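Local coordinates for protein Rep (Escherichia coli, PDB 3VW4) that initiates replication of plasmid ColE2-P9 as an initiator-primase, its DNA-binding domain recognising the replication origin and unwinding the duplex, at residues 24-27 with 28-31; 33-36 with 37-41; 45-48 with 49-52. All blocks are in the same frame, centred on the assembly; numbering follows the deposited sequence.

Contact 1: residues 24-27 with 28-31; sequences AIRQ and GWPV. With nucleotides of chain D.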
loop_
_atom_site.group_PDB
_atom_site.type_symbol
_atom_site.label_atom_id
_atom_site.label_comp_id
_atom_site.label_asym_id
_atom_site.label_seq_id
_atom_site.Cartn_x
_atom_site.Cartn_y
_atom_site.Cartn_z
ATOM N N ALA A 24 5.214 -5.824 -5.269
ATOM C CA ALA A 24 6.441 -5.793 -6.007
ATOM C C ALA A 24 6.278 -5.318 -7.466
ATOM O O ALA A 24 7.249 -4.746 -8.027
ATOM C CB ALA A 24 7.115 -7.154 -5.977
ATOM N N ILE A 25 5.126 -5.558 -8.088
ATOM C CA ILE A 25 4.907 -5.256 -9.494
ATOM C C ILE A 25 5.144 -3.758 -9.739
ATOM O O ILE A 25 5.625 -3.353 -10.769
ATOM C CB ILE A 25 3.488 -5.694 -9.943
ATOM C CG1 ILE A 25 3.454 -5.908 -11.441
ATOM C CG2 ILE A 25 2.370 -4.799 -9.394
ATOM C CD1 ILE A 25 2.173 -6.490 -11.925
ATOM N N ARG A 26 4.834 -2.948 -8.740
ATOM C CA ARG A 26 5.070 -1.524 -8.812
ATOM C C ARG A 26 6.563 -1.166 -8.850
ATOM O O ARG A 26 6.923 -0.015 -9.053
ATOM C CB ARG A 26 4.580 -0.915 -7.552
ATOM C CG ARG A 26 3.201 -0.411 -7.568
ATOM C CD ARG A 26 3.101 0.418 -6.294
ATOM N NE ARG A 26 2.470 -0.388 -5.290
ATOM C CZ ARG A 26 2.710 -0.315 -3.999
ATOM N NH1 ARG A 26 3.590 0.542 -3.526
ATOM N NH2 ARG A 26 2.029 -1.087 -3.181
ATOM N N GLN A 27 7.450 -2.108 -8.624
ATOM C CA GLN A 27 8.859 -1.715 -8.637
ATOM C C GLN A 27 9.414 -1.924 -10.000
ATOM O O GLN A 27 10.087 -2.888 -10.216
ATOM C CB GLN A 27 9.621 -2.536 -7.609
ATOM C CG GLN A 27 9.038 -2.285 -6.206
ATOM C CD GLN A 27 9.515 -3.237 -5.116
ATOM O OE1 GLN A 27 9.027 -3.147 -3.990
ATOM N NE2 GLN A 27 10.459 -4.147 -5.428
ATOM N N GLY A 28 9.040 -1.106 -10.955
ATOM C CA GLY A 28 9.541 -1.286 -12.287
ATOM C C GLY A 28 8.493 -1.617 -13.318
ATOM O O GLY A 28 8.676 -1.293 -14.483
ATOM N N TRP A 29 7.368 -2.221 -12.906
ATOM C CA TRP A 29 6.306 -2.666 -13.811
ATOM C C TRP A 29 6.975 -3.514 -14.869
ATOM O O TRP A 29 6.878 -3.239 -16.080
ATOM C CB TRP A 29 5.514 -1.494 -14.407
ATOM C CG TRP A 29 4.736 -0.757 -13.401
ATOM C CD1 TRP A 29 5.052 0.442 -12.816
ATOM C CD2 TRP A 29 3.450 -1.155 -12.766
ATOM N NE1 TRP A 29 4.097 0.820 -11.912
ATOM C CE2 TRP A 29 3.127 -0.098 -11.807
ATOM C CE3 TRP A 29 2.588 -2.248 -12.881
ATOM C CZ2 TRP A 29 1.970 -0.117 -11.041
ATOM C CZ3 TRP A 29 1.415 -2.280 -12.062
ATOM C CH2 TRP A 29 1.125 -1.224 -11.172
ATOM N N PRO A 30 7.707 -4.542 -14.445
ATOM C CA PRO A 30 8.390 -5.315 -15.482
ATOM C C PRO A 30 7.410 -5.873 -16.541
ATOM O O PRO A 30 6.356 -6.351 -16.183
ATOM C CB PRO A 30 9.048 -6.440 -14.697
ATOM C CG PRO A 30 8.234 -6.556 -13.464
ATOM C CD PRO A 30 7.851 -5.162 -13.114
ATOM N N VAL A 31 7.761 -5.808 -17.825
ATOM C CA VAL A 31 6.971 -6.403 -18.880
ATOM C C VAL A 31 6.689 -7.824 -18.558
ATOM O O VAL A 31 7.404 -8.454 -17.761
ATOM C CB VAL A 31 7.667 -6.260 -20.261
ATOM C CG1 VAL A 31 7.750 -4.787 -20.674
ATOM C CG2 VAL A 31 9.016 -6.912 -20.267
ATOM P P DA D 5 0.288 -1.929 -0.726
ATOM O OP1 DA D 5 1.682 -1.529 -1.040
ATOM O OP2 DA D 5 0.018 -3.079 0.132
ATOM O "O5'" DA D 5 -0.291 -0.506 -0.390
ATOM C "C5'" DA D 5 -0.501 -0.178 0.918
ATOM C "C4'" DA D 5 0.471 0.905 1.268
ATOM O "O4'" DA D 5 0.094 1.226 2.617
ATOM C "C3'" DA D 5 1.912 0.418 1.362
ATOM O "O3'" DA D 5 2.744 1.575 1.377
ATOM C "C2'" DA D 5 1.947 -0.192 2.743
ATOM C "C1'" DA D 5 1.180 0.895 3.475
ATOM N N9 DA D 5 0.631 0.569 4.794
ATOM C C8 DA D 5 0.898 1.079 6.052
ATOM N N7 DA D 5 0.164 0.546 7.002
ATOM C C5 DA D 5 -0.650 -0.350 6.324
ATOM C C6 DA D 5 -1.641 -1.230 6.757
ATOM N N6 DA D 5 -2.005 -1.360 8.030
ATOM N N1 DA D 5 -2.264 -1.980 5.822
ATOM C C2 DA D 5 -1.905 -1.839 4.534
ATOM N N3 DA D 5 -0.995 -1.038 4.004
ATOM C C4 DA D 5 -0.389 -0.325 4.962
#
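The carbonyl oxygen of Ile25 is met by several groups of the next residues where the chain turns from helix 7-24 toward helix 32-49. The backbone N of Trp29 binds Ile25 O at 3.0 Å, a bond bent at its hydrogen (132°); Trp29 CA comes to 3.2 Å from the same Ile25 O in a CA-H...O contact, and CD of Pro30 rests against it. Ile25 lies within a type I turn from Ala24 to Gln27, and an inverse gamma turn centred on Gln27 follows, whose Gly28 N to Arg26 O bond is weak. Gly28 has backbone angles (phi 116°, psi -26°) that would jam a CB into the preceding carbonyl, which calls for glycine. The indole of Trp29 folds back over this turn: CA of Arg26 sits over its five-membered ring in a CH-pi contact, 4.1 Å from the centroid, while CG2 of Ile25 meets CZ3 of Trp29 at 3.8 Å. Beyond the turn, an adenine base of the DNA packs on Trp29, and Arg26 also makes a cation-pi contact with Phe79. The guanidinium lies by the DA5 phosphate of chain D, too close in the model for its exact geometry to be trusted; Arg26 probably offers positive charge to the DNA backbone.

Contact 2: residues 33-36 with 37-41; sequences SQWL and DAVIQ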
loop_
_atom_site.group_PDB
_atom_site.type_symbol
_atom_site.label_atom_id
_atom_site.label_comp_id
_atom_site.label_asym_id
_atom_site.label_seq_id
_atom_site.Cartn_x
_atom_site.Cartn_y
_atom_site.Cartn_z
ATOM N N SER A 33 7.145 -11.022 -19.775
ATOM C CA SER A 33 8.086 -12.139 -19.808
ATOM C C SER A 33 9.056 -12.049 -18.640
ATOM O O SER A 33 9.484 -13.083 -18.105
ATOM C CB SER A 33 8.832 -12.200 -21.102
ATOM O OG SER A 33 9.353 -10.925 -21.355
ATOM N N GLN A 34 9.374 -10.824 -18.202
ATOM C CA GLN A 34 10.317 -10.680 -17.105
ATOM C C GLN A 34 9.615 -10.896 -15.754
ATOM O O GLN A 34 10.147 -11.507 -14.854
ATOM C CB GLN A 34 11.050 -9.340 -17.156
ATOM C CG GLN A 34 12.130 -9.205 -18.199
ATOM C CD GLN A 34 12.958 -10.427 -18.424
ATOM O OE1 GLN A 34 13.049 -10.880 -19.538
ATOM N NE2 GLN A 34 13.566 -10.965 -17.411
ATOM N N TRP A 35 8.400 -10.403 -15.654
ATOM C CA TRP A 35 7.590 -10.556 -14.480
ATOM C C TRP A 35 7.327 -12.031 -14.242
ATOM O O TRP A 35 7.298 -12.518 -13.138
ATOM C CB TRP A 35 6.301 -9.785 -14.757
ATOM C CG TRP A 35 5.335 -9.808 -13.611
ATOM C CD1 TRP A 35 3.988 -10.153 -13.648
ATOM C CD2 TRP A 35 5.615 -9.413 -12.222
ATOM N NE1 TRP A 35 3.441 -10.043 -12.386
ATOM C CE2 TRP A 35 4.403 -9.612 -11.489
ATOM C CE3 TRP A 35 6.753 -8.974 -11.537
ATOM C CZ2 TRP A 35 4.333 -9.395 -10.158
ATOM C CZ3 TRP A 35 6.664 -8.752 -10.162
ATOM C CH2 TRP A 35 5.472 -8.948 -9.508
ATOM N N LEU A 36 7.170 -12.788 -15.306
ATOM C CA LEU A 36 6.817 -14.184 -15.129
ATOM C C LEU A 36 8.005 -14.819 -14.475
ATOM O O LEU A 36 7.831 -15.555 -13.494
ATOM C CB LEU A 36 6.545 -14.845 -16.434
ATOM C CG LEU A 36 5.649 -16.052 -16.527
ATOM C CD1 LEU A 36 6.225 -16.962 -17.612
ATOM C CD2 LEU A 36 5.458 -16.788 -15.204
ATOM N N ASP A 37 9.210 -14.533 -14.987
ATOM C CA ASP A 37 10.391 -15.120 -14.424
ATOM C C ASP A 37 10.581 -14.654 -12.974
ATOM O O ASP A 37 10.785 -15.488 -12.072
ATOM C CB ASP A 37 11.572 -14.876 -15.315
ATOM C CG ASP A 37 11.476 -15.650 -16.673
ATOM O OD1 ASP A 37 10.624 -16.672 -16.820
ATOM O OD2 ASP A 37 12.322 -15.263 -17.631
ATOM N N ALA A 38 10.325 -13.369 -12.738
ATOM C CA ALA A 38 10.452 -12.814 -11.407
ATOM C C ALA A 38 9.620 -13.560 -10.351
ATOM O O ALA A 38 10.171 -13.876 -9.256
ATOM C CB ALA A 38 10.167 -11.334 -11.353
ATOM N N VAL A 39 8.356 -13.853 -10.661
ATOM C CA VAL A 39 7.475 -14.377 -9.675
ATOM C C VAL A 39 7.797 -15.852 -9.417
ATOM O O VAL A 39 8.008 -16.265 -8.246
ATOM C CB VAL A 39 6.064 -14.207 -10.143
ATOM C CG1 VAL A 39 5.087 -15.113 -9.388
ATOM C CG2 VAL A 39 5.729 -12.732 -10.055
ATOM N N ILE A 40 7.932 -16.635 -10.482
ATOM C CA ILE A 40 8.422 -17.991 -10.329
ATOM C C ILE A 40 9.661 -18.030 -9.450
ATOM O O ILE A 40 9.774 -18.847 -8.582
ATOM C CB ILE A 40 8.780 -18.602 -11.685
ATOM C CG1 ILE A 40 7.516 -18.667 -12.538
ATOM C CG2 ILE A 40 9.466 -19.964 -11.521
ATOM C CD1 ILE A 40 7.809 -19.232 -13.935
ATOM N N GLN A 41 10.576 -17.105 -9.664
ATOM C CA GLN A 41 11.799 -17.123 -8.910
ATOM C C GLN A 41 11.542 -16.861 -7.409
ATOM O O GLN A 41 12.121 -17.510 -6.542
ATOM C CB GLN A 41 12.696 -16.145 -9.538
ATOM C CG GLN A 41 13.905 -15.780 -8.775
ATOM C CD GLN A 41 14.886 -15.055 -9.687
ATOM O OE1 GLN A 41 15.824 -15.691 -10.200
ATOM N NE2 GLN A 41 14.656 -13.719 -9.942
#
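Trp35 and Val39 meet one turn apart on helix 32-49, an i to i+4 pair on the buried side of an alpha-helix. The tryptophan leaves the backbone with CG opposite its own N (chi1 -179°), a torsion that carries the indole along the helix toward the residues that follow. From CB the side chain runs through CG to the fused bond, where CD2 and CE2 already lie beneath the valine methyl. Farther out, CE3 comes to 4.2 Å from Ala38 CB, an oblique approach, and CZ2 reaches 3.6 Å from Val39 CG2. That methyl stands over one face of the six-membered ring, displaced toward the rim, in a CH-pi contact 12° from the ring normal.

The polar end of the indole is satisfied by another helix: NE1 bonds OG1 of Thr70 on helix 56-73, which probably helps fix how the ring is turned. Ile25 and Pro30 of the preceding loop also touch Trp35, and Val17 and Trp20 of helix 7-24 press on Val39, so this side of helix 32-49 faces the core of a helical bundle.

Main-chain i to i+4 bonds hold the pairs in step. Ala38 N binds Gln34 O at 2.8 Å, and Val39 N binds Trp35 O at 3.0 Å. The bond from Asp37 N to Ser33 O, by contrast, is long and weak. Leu36 and Ile40 form a second apolar pair, their chains crossing at an oblique angle, while Ala67 of helix 56-73 also touches Leu36. Ile40 N bonds Leu36 O, and CG1 of Ile40 lies against that same oxygen before CD1 of Ile40 reaches Leu36 CD2, 3.6 Å away.

Contact 3: residues 45-48 with 49-52; sequences MYNA and SLPV
Asn47 and Leu50 meet across the C-terminal end of helix 32-49, where the chain leaves the alpha-helix for the loop toward helix 56-73. In the first shell, Leu50 N donates to Asn47 O at 3.1 Å, an i to i+3 bond near the C-terminal end of the helix. The donor stands well above the carbonyl plane, 63° out of it, and the N-H...O angle is only 138°, so the bond is far from straight. CB of Leu50 packs against the same Asn47 O at 3.5 Å. The two side chains cross at about a right angle, bringing CD1 of Leu50 against the amide oxygen of Asn47. An alanine in place of Leu50 would remove CG and both methyls, and would probably open a gap beside the Asn47 amide.

The second shell positions that amide. A chi1 of -176° swings it beside the carbonyl carbon of Asn47, and there OD1 accepts a hydrogen bond from the backbone N of Leu54, tying the helix end to the loop beyond. Leu13 of helix 7-24 touches both Asn47 and Tyr46, and Lys16 and Val17 of that helix also meet the tyrosine. On the tyrosine ring, CE of Met45 rests 3.6 Å above the plane, over its centre.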
loop_
_atom_site.group_PDB
_atom_site.type_symbol
_atom_site.label_atom_id
_atom_site.label_comp_id
_atom_site.label_asym_id
_atom_site.label_seq_id
_atom_site.Cartn_x
_atom_site.Cartn_y
_atom_site.Cartn_z
ATOM N N MET A 45 12.198 -19.321 -4.121
ATOM C CA MET A 45 12.986 -19.022 -2.972
ATOM C C MET A 45 12.250 -19.519 -1.723
ATOM O O MET A 45 12.871 -20.111 -0.836
ATOM C CB MET A 45 13.375 -17.523 -2.902
ATOM C CG MET A 45 14.006 -17.054 -1.607
ATOM S SD MET A 45 13.608 -15.297 -1.358
ATOM C CE MET A 45 11.788 -15.318 -1.231
ATOM N N TYR A 46 10.932 -19.336 -1.676
ATOM C CA TYR A 46 10.194 -19.890 -0.519
ATOM C C TYR A 46 10.223 -21.417 -0.478
ATOM O O TYR A 46 10.297 -22.002 0.596
ATOM C CB TYR A 46 8.753 -19.360 -0.387
ATOM C CG TYR A 46 8.682 -17.900 -0.113
ATOM C CD1 TYR A 46 9.142 -17.351 1.075
ATOM C CD2 TYR A 46 8.157 -17.058 -1.046
ATOM C CE1 TYR A 46 9.078 -15.974 1.302
ATOM C CE2 TYR A 46 8.071 -15.715 -0.836
ATOM C CZ TYR A 46 8.522 -15.161 0.327
ATOM O OH TYR A 46 8.415 -13.746 0.448
ATOM N N ASN A 47 10.181 -22.027 -1.649
ATOM C CA ASN A 47 10.054 -23.436 -1.764
ATOM C C ASN A 47 11.303 -24.101 -1.206
ATOM O O ASN A 47 11.235 -25.141 -0.600
ATOM C CB ASN A 47 9.820 -23.799 -3.216
ATOM C CG ASN A 47 9.581 -25.264 -3.416
ATOM O OD1 ASN A 47 8.685 -25.835 -2.822
ATOM N ND2 ASN A 47 10.356 -25.885 -4.280
ATOM N N ALA A 48 12.447 -23.468 -1.396
ATOM C CA ALA A 48 13.725 -24.039 -1.058
ATOM C C ALA A 48 13.887 -24.064 0.483
ATOM O O ALA A 48 14.581 -24.908 1.041
ATOM C CB ALA A 48 14.808 -23.213 -1.709
ATOM N N SER A 49 13.193 -23.142 1.127
ATOM C CA SER A 49 12.914 -23.178 2.538
ATOM C C SER A 49 12.181 -24.399 3.130
ATOM O O SER A 49 12.529 -24.815 4.197
ATOM C CB SER A 49 12.161 -21.918 2.917
ATOM O OG SER A 49 13.177 -20.929 2.962
ATOM N N LEU A 50 11.170 -24.927 2.463
ATOM C CA LEU A 50 10.390 -26.011 3.027
ATOM C C LEU A 50 11.268 -27.199 3.226
ATOM O O LEU A 50 12.163 -27.430 2.435
ATOM C CB LEU A 50 9.299 -26.434 2.062
ATOM C CG LEU A 50 8.253 -25.381 1.778
ATOM C CD1 LEU A 50 7.320 -25.820 0.656
ATOM C CD2 LEU A 50 7.523 -25.035 3.070
ATOM N N PRO A 51 10.989 -27.989 4.257
ATOM C CA PRO A 51 11.746 -29.184 4.493
ATOM C C PRO A 51 11.656 -30.151 3.289
ATOM O O PRO A 51 12.652 -30.828 2.956
ATOM C CB PRO A 51 11.066 -29.774 5.741
ATOM C CG PRO A 51 10.408 -28.634 6.401
ATOM C CD PRO A 51 9.933 -27.797 5.266
ATOM N N VAL A 52 10.475 -30.241 2.666
ATOM C CA VAL A 52 10.317 -31.070 1.498
ATOM C C VAL A 52 9.768 -30.239 0.391
ATOM O O VAL A 52 8.583 -30.209 0.157
ATOM C CB VAL A 52 9.452 -32.315 1.733
ATOM C CG1 VAL A 52 9.601 -33.250 0.558
ATOM C CG2 VAL A 52 9.892 -33.060 2.985
#

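Overall arrangement
The three contacts follow one another along the chain and trace one path: contact 1 in the loop between helices 7-24 and 32-49, contact 2 near the start of helix 32-49, and contact 3 at that helix's far end. Centres of contacts 1 and 2 lie about 10 Å apart and the two touch, Pro30 CG coming to 3.4 Å from Trp35 CE3. Contact 3 is about 18 Å from contact 2 and about 25 Å from contact 1, centre to centre. Only contact 1 touches the DNA; the nearest atom of contact 2 stays about 8 Å from it. For contact 3 the nearest atom is about 7 Å from the DNA. The DNA-facing loop is thus backed by the bundle core through Trp35.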